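Local coordinates for protein endoglucanase (Mytilus edulis, PDB 1WC2) that hydrolyses internal beta-1,4-glucosidic linkages of cellulose and related beta-glucans, acts on soluble carboxymethylcellulose, and also has expansin activity, at residues 9-14 and 89-94; 80-85 and 123-128. All blocks are in the same frame, centred on the assembly; numbering follows the deposited sequence. Where two conformers were deposited one is given.

Interaction 1. Residues 9-14 and 89-94; sequences RRYNGK and VREGLS. With ACT (acetate ion), chain B.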
loop_
_atom_site.group_PDB
_atom_site.type_symbol
_atom_site.label_atom_id
_atom_site.label_comp_id
_atom_site.label_asym_id
_atom_site.label_seq_id
_atom_site.Cartn_x
_atom_site.Cartn_y
_atom_site.Cartn_z
ATOM N N ARG A 9 13.621 2.517 9.142
ATOM C CA ARG A 9 12.818 3.101 10.196
ATOM C C ARG A 9 11.980 2.032 10.906
ATOM O O ARG A 9 11.291 1.240 10.260
ATOM C CB ARG A 9 11.879 4.167 9.604
ATOM C CG ARG A 9 12.542 5.377 9.001
ATOM C CD ARG A 9 12.676 6.536 9.966
ATOM N NE ARG A 9 13.463 7.646 9.425
ATOM C CZ ARG A 9 13.762 8.753 10.092
ATOM N NH1 ARG A 9 13.322 8.928 11.329
ATOM N NH2 ARG A 9 14.503 9.696 9.519
ATOM N N ARG A 10 12.032 2.034 12.239
ATOM C CA ARG A 10 11.294 1.093 13.088
ATOM C C ARG A 10 10.669 1.844 14.262
ATOM O O ARG A 10 11.118 2.926 14.640
ATOM C CB ARG A 10 12.225 -0.022 13.596
ATOM C CG ARG A 10 12.763 -0.932 12.484
ATOM C CD ARG A 10 13.838 -1.888 12.945
ATOM N NE ARG A 10 13.375 -2.851 13.938
ATOM C CZ ARG A 10 12.717 -3.965 13.659
ATOM N NH1 ARG A 10 12.372 -4.262 12.416
ATOM N NH2 ARG A 10 12.373 -4.784 14.642
ATOM N N TYR A 11 9.636 1.251 14.845
ATOM C CA TYR A 11 8.895 1.836 15.971
ATOM C C TYR A 11 8.593 0.733 16.978
ATOM O O TYR A 11 7.828 -0.180 16.670
ATOM C CB TYR A 11 7.600 2.466 15.459
ATOM C CG TYR A 11 6.765 3.219 16.483
ATOM C CD1 TYR A 11 7.253 4.355 17.119
ATOM C CD2 TYR A 11 5.462 2.832 16.761
ATOM C CE1 TYR A 11 6.470 5.065 18.029
ATOM C CE2 TYR A 11 4.673 3.531 17.669
ATOM C CZ TYR A 11 5.182 4.657 18.300
ATOM O OH TYR A 11 4.398 5.379 19.193
ATOM N N ASN A 12 9.227 0.798 18.154
ATOM C CA ASN A 12 9.013 -0.178 19.228
ATOM C C ASN A 12 9.078 -1.625 18.726
ATOM O O ASN A 12 8.266 -2.459 19.090
ATOM C CB ASN A 12 7.689 0.102 19.959
ATOM C CG ASN A 12 7.664 1.466 20.631
ATOM O OD1 ASN A 12 6.675 2.208 20.526
ATOM N ND2 ASN A 12 8.726 1.804 21.332
ATOM N N GLY A 13 10.073 -1.922 17.904
ATOM C CA GLY A 13 10.337 -3.285 17.483
ATOM C C GLY A 13 9.523 -3.771 16.290
ATOM O O GLY A 13 9.522 -4.972 15.993
ATOM N N LYS A 14 8.859 -2.834 15.604
ATOM C CA LYS A 14 8.049 -3.112 14.416
ATOM C C LYS A 14 8.564 -2.302 13.221
ATOM O O LYS A 14 8.897 -1.130 13.357
ATOM C CB LYS A 14 6.585 -2.746 14.682
ATOM C CG LYS A 14 5.943 -3.528 15.831
ATOM C CD LYS A 14 4.640 -2.883 16.315
ATOM C CE LYS A 14 4.882 -1.759 17.325
ATOM N NZ LYS A 14 3.623 -1.197 17.893
ATOM N N VAL A 89 -2.563 12.491 13.036
ATOM C CA VAL A 89 -3.590 11.462 13.149
ATOM C C VAL A 89 -3.504 10.782 14.522
ATOM O O VAL A 89 -2.433 10.720 15.118
ATOM C CB VAL A 89 -3.423 10.414 12.019
ATOM C CG1 VAL A 89 -2.122 9.639 12.181
ATOM C CG2 VAL A 89 -4.613 9.474 11.949
ATOM N N ARG A 90 -4.624 10.262 15.018
ATOM C CA ARG A 90 -4.607 9.470 16.248
ATOM C C ARG A 90 -3.725 8.233 16.065
ATOM O O ARG A 90 -3.771 7.609 15.015
ATOM C CB ARG A 90 -6.021 9.039 16.644
ATOM C CG ARG A 90 -6.066 8.356 18.001
ATOM C CD ARG A 90 -7.307 8.646 18.804
ATOM N NE ARG A 90 -8.448 7.993 18.178
ATOM C CZ ARG A 90 -9.444 8.608 17.549
ATOM N NH1 ARG A 90 -9.498 9.938 17.449
ATOM N NH2 ARG A 90 -10.410 7.873 17.018
ATOM N N GLU A 91 -2.927 7.898 17.080
ATOM C CA GLU A 91 -2.113 6.682 17.075
ATOM C C GLU A 91 -3.011 5.478 17.297
ATOM O O GLU A 91 -3.968 5.546 18.075
ATOM C CB GLU A 91 -1.033 6.720 18.170
ATOM C CG GLU A 91 -0.217 5.433 18.259
ATOM C CD GLU A 91 1.031 5.502 19.116
ATOM O OE1 GLU A 91 1.232 6.496 19.842
ATOM O OE2 GLU A 91 1.820 4.525 19.043
ATOM N N GLY A 92 -2.699 4.378 16.622
ATOM C CA GLY A 92 -3.347 3.103 16.863
ATOM C C GLY A 92 -4.550 2.803 15.999
ATOM O O GLY A 92 -5.201 1.773 16.205
ATOM N N LEU A 93 -4.857 3.674 15.042
ATOM C CA LEU A 93 -5.889 3.393 14.054
ATOM C C LEU A 93 -5.343 2.369 13.068
ATOM O O LEU A 93 -4.147 2.371 12.760
ATOM C CB LEU A 93 -6.285 4.652 13.299
ATOM C CG LEU A 93 -6.848 5.804 14.139
ATOM C CD1 LEU A 93 -7.113 6.996 13.250
ATOM C CD2 LEU A 93 -8.114 5.389 14.850
ATOM N N SER A 94 -6.211 1.509 12.553
ATOM C CA SER A 94 -5.748 0.474 11.638
ATOM C C SER A 94 -6.780 0.016 10.618
ATOM O O SER A 94 -7.951 -0.213 10.959
ATOM C CB SER A 94 -5.252 -0.750 12.410
ATOM O OG SER A 94 -6.330 -1.465 12.985
HETATM C C ACT B . 14.487 -3.102 17.335
HETATM O O ACT B . 14.504 -2.139 16.531
HETATM O OXT ACT B . 13.652 -4.012 17.161
HETATM C CH3 ACT B . 15.452 -3.183 18.484
#

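Interaction 2. Residues 80-85 and 123-128; sequences GYVPGQ and NKYGYE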
loop_
_atom_site.group_PDB
_atom_site.type_symbol
_atom_site.label_atom_id
_atom_site.label_comp_id
_atom_site.label_asym_id
_atom_site.label_seq_id
_atom_site.Cartn_x
_atom_site.Cartn_y
_atom_site.Cartn_z
ATOM N N GLY A 80 2.557 9.646 13.774
ATOM C CA GLY A 80 3.449 10.525 13.028
ATOM C C GLY A 80 3.124 10.636 11.546
ATOM O O GLY A 80 2.151 10.072 11.052
ATOM N N TYR A 81 3.975 11.381 10.852
ATOM C CA TYR A 81 3.839 11.674 9.431
ATOM C C TYR A 81 5.143 12.354 8.988
ATOM O O TYR A 81 5.879 12.892 9.813
ATOM C CB TYR A 81 2.610 12.565 9.162
ATOM C CG TYR A 81 2.647 13.910 9.867
ATOM C CD1 TYR A 81 3.161 15.041 9.229
ATOM C CD2 TYR A 81 2.180 14.055 11.173
ATOM C CE1 TYR A 81 3.206 16.282 9.868
ATOM C CE2 TYR A 81 2.223 15.306 11.823
ATOM C CZ TYR A 81 2.731 16.403 11.158
ATOM O OH TYR A 81 2.772 17.634 11.777
ATOM N N VAL A 82 5.437 12.332 7.695
ATOM C CA VAL A 82 6.615 13.016 7.172
ATOM C C VAL A 82 6.325 14.516 7.107
ATOM O O VAL A 82 5.334 14.905 6.482
ATOM C CB VAL A 82 6.994 12.470 5.791
ATOM C CG1 VAL A 82 8.090 13.329 5.160
ATOM C CG2 VAL A 82 7.436 11.013 5.906
ATOM N N PRO A 83 7.142 15.369 7.754
ATOM C CA PRO A 83 6.886 16.817 7.730
ATOM C C PRO A 83 6.701 17.363 6.310
ATOM O O PRO A 83 7.480 17.061 5.398
ATOM C CB PRO A 83 8.129 17.404 8.410
ATOM C CG PRO A 83 8.578 16.346 9.329
ATOM C CD PRO A 83 8.323 15.058 8.586
ATOM N N GLY A 84 5.634 18.140 6.130
ATOM C CA GLY A 84 5.297 18.746 4.858
ATOM C C GLY A 84 4.737 17.795 3.809
ATOM O O GLY A 84 4.491 18.210 2.675
ATOM N N GLN A 85 4.536 16.520 4.171
ATOM C CA GLN A 85 4.066 15.476 3.260
ATOM C C GLN A 85 2.979 14.610 3.918
ATOM O O GLN A 85 2.828 13.431 3.584
ATOM C CB GLN A 85 5.234 14.571 2.836
ATOM C CG GLN A 85 6.283 15.245 1.971
ATOM C CD GLN A 85 5.957 15.312 0.494
ATOM O OE1 GLN A 85 4.828 15.095 0.072
ATOM N NE2 GLN A 85 6.983 15.566 -0.309
ATOM N N ASN A 123 13.594 4.127 1.436
ATOM C CA ASN A 123 13.339 5.284 0.584
ATOM C C ASN A 123 14.067 6.522 1.140
ATOM O O ASN A 123 14.840 6.408 2.089
ATOM C CB ASN A 123 11.835 5.498 0.329
ATOM C CG ASN A 123 11.029 5.818 1.576
ATOM O OD1 ASN A 123 11.563 6.272 2.600
ATOM N ND2 ASN A 123 9.711 5.614 1.474
ATOM N N LYS A 124 13.851 7.701 0.559
ATOM C CA LYS A 124 14.624 8.883 0.971
ATOM C C LYS A 124 14.264 9.376 2.375
ATOM O O LYS A 124 15.006 10.170 2.948
ATOM C CB LYS A 124 14.503 10.002 -0.067
ATOM C CG LYS A 124 15.110 9.658 -1.411
ATOM C CD LYS A 124 15.274 10.872 -2.307
ATOM C CE LYS A 124 15.626 10.474 -3.733
ATOM N NZ LYS A 124 15.645 11.613 -4.686
ATOM N N TYR A 125 13.170 8.875 2.939
ATOM C CA TYR A 125 12.753 9.197 4.293
ATOM C C TYR A 125 13.045 8.062 5.299
ATOM O O TYR A 125 12.695 8.177 6.475
ATOM C CB TYR A 125 11.274 9.581 4.286
ATOM C CG TYR A 125 11.009 10.885 3.551
ATOM C CD1 TYR A 125 10.464 10.880 2.289
ATOM C CD2 TYR A 125 11.321 12.126 4.122
ATOM C CE1 TYR A 125 10.205 12.077 1.615
ATOM C CE2 TYR A 125 11.066 13.332 3.445
ATOM C CZ TYR A 125 10.495 13.289 2.215
ATOM O OH TYR A 125 10.237 14.473 1.540
ATOM N N GLY A 126 13.681 6.977 4.830
ATOM C CA GLY A 126 14.182 5.906 5.686
ATOM C C GLY A 126 13.357 4.628 5.765
ATOM O O GLY A 126 13.743 3.719 6.493
ATOM N N TYR A 127 12.241 4.535 5.048
ATOM C CA TYR A 127 11.302 3.419 5.227
ATOM C C TYR A 127 11.577 2.251 4.282
ATOM O O TYR A 127 11.771 2.460 3.079
ATOM C CB TYR A 127 9.856 3.899 5.033
ATOM C CG TYR A 127 9.454 4.974 6.020
ATOM C CD1 TYR A 127 9.557 6.319 5.695
ATOM C CD2 TYR A 127 9.017 4.650 7.297
ATOM C CE1 TYR A 127 9.233 7.318 6.615
ATOM C CE2 TYR A 127 8.684 5.635 8.228
ATOM C CZ TYR A 127 8.785 6.976 7.874
ATOM O OH TYR A 127 8.487 7.995 8.756
ATOM N N GLU A 128 11.558 1.021 4.825
ATOM C CA GLU A 128 11.835 -0.172 4.005
ATOM C C GLU A 128 10.661 -0.581 3.111
ATOM O O GLU A 128 10.876 -1.395 2.217
ATOM C CB GLU A 128 12.391 -1.374 4.818
ATOM C CG GLU A 128 11.425 -2.065 5.753
ATOM C CD GLU A 128 12.040 -3.288 6.454
ATOM O OE1 GLU A 128 13.064 -3.847 6.004
ATOM O OE2 GLU A 128 11.525 -3.712 7.502
#

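Interaction 1. Residues 9-14 and 89-94
Tyr11 and Glu91 reach for each other from opposite directions and meet at their polar ends. Tyr11 OH donates a hydrogen bond to Glu91 OE2 at 2.7 Å. The two backbones stay far apart, with 12.1 Å between Tyr11 CA and Glu91 CA, and the side chains bridge that gap. In both residues CG lies anti to the backbone N (Tyr11 chi1 -175°, Glu91 chi1 176°), and each side chain heads for the other segment. Beyond CG the Glu91 chain runs on extended, which carries the carboxylate out to the phenol.

Glu91 OE2 sits at the edge of the Tyr11 ring, in its plane, and is 3.3 Å from Tyr11 CE2. The carboxylate is turned 49° against the ring. The hydroxyl approaches OE2 on the syn side but well out of the carboxylate plane. Lys3 forms a salt bridge with Glu91 OE1, so both carboxylate oxygens have partners.

On the tyrosine side, Asn12 OD1 lies over the centre of one ring face, 3.6 Å above its plane. Tyr11 to Lys14 form a type I' turn, closed by backbone bonds from Tyr11 N to Lys14 O and from Lys14 N to Tyr11 O. At this hairpin Arg10 holds an acetate ion, probably from the crystallisation liquor. Two nearly straight bonds form a fork: Arg10 NE to acetate O and Arg10 NH2 to acetate OXT, both 2.9 Å.

This is a small surface contact, away from the annotated catalytic residues. It ties the hairpin of strands 10-11 and 14-22 to the loop leading into strand 94-100. The Tyr11 side chain also touches Thr78 of strand 72-78 and Thr151 of strand 148-155.

Interaction 2. Residues 80-85 and 123-128
Val82 places CG1 anti to its backbone nitrogen (chi1 171°), and Tyr125 (chi1 -67°) presents a ring face to that methyl. The two side chains cross at about a right angle. Val82 CG1 stands over one face of the Tyr125 ring, displaced toward the rim, with Tyr125 CE2 nearest at 3.4 Å. The contact is a CH-pi interaction: Val82 CG1 is 3.7 Å from the centroid of the Tyr125 ring and 24° off the ring normal.

The other methyl, Val82 CG2, packs more loosely, 4.2 Å from Tyr127 CE1. Val82 thus uses one methyl for each tyrosine. The hydroxyl of Tyr127 is hydrogen-bonded to Glu149. Farther out, Gln85 passes Tyr125 with its amide steeply inclined to the ring. Gln85 NE2 is 3.9 Å from Tyr125 OH.

Asn123 shapes the loop that carries both tyrosines. Asn123 OD1 accepts from Tyr125 N and from Tyr127 N, each at 3.1 Å. The two donors come from opposite faces of the amide plane. Asn123 ND2 is bonded to Trp112 O and Ser18 OG, which anchors the amide.

The core of the contact is apolar packing between two turns. Val82 to Gln85 form a type II turn, and Asn123 to Gly126 a type I turn. The bond to Tyr125 N makes an Asx turn. Both turns belong to loops between strands of the double-psi beta-barrel of family 45 glycoside hydrolases.

The segments of the two interactions alternate along the chain, and their centres lie 13 Å apart. They meet at Arg9, which belongs to interaction 1. Arg9 N is 2.9 Å from Gly126 O of interaction 2, a probable hydrogen bond, and Arg9 CB packs against Tyr127 CD2 at 3.7 Å. Segment 9-14 thus touches both the turn at 123-128, through Arg9, and the loop at 89-94, through Tyr11. Interaction 1 lies away from the annotated sites. Interaction 2 is nearer: the Gln85 side chain is about 10 Å from that of Asp132, the proton donor by similarity. Gln85 OE1 also hydrogen-bonds a di(hydroxyethyl)ether molecule, probably from crystallisation.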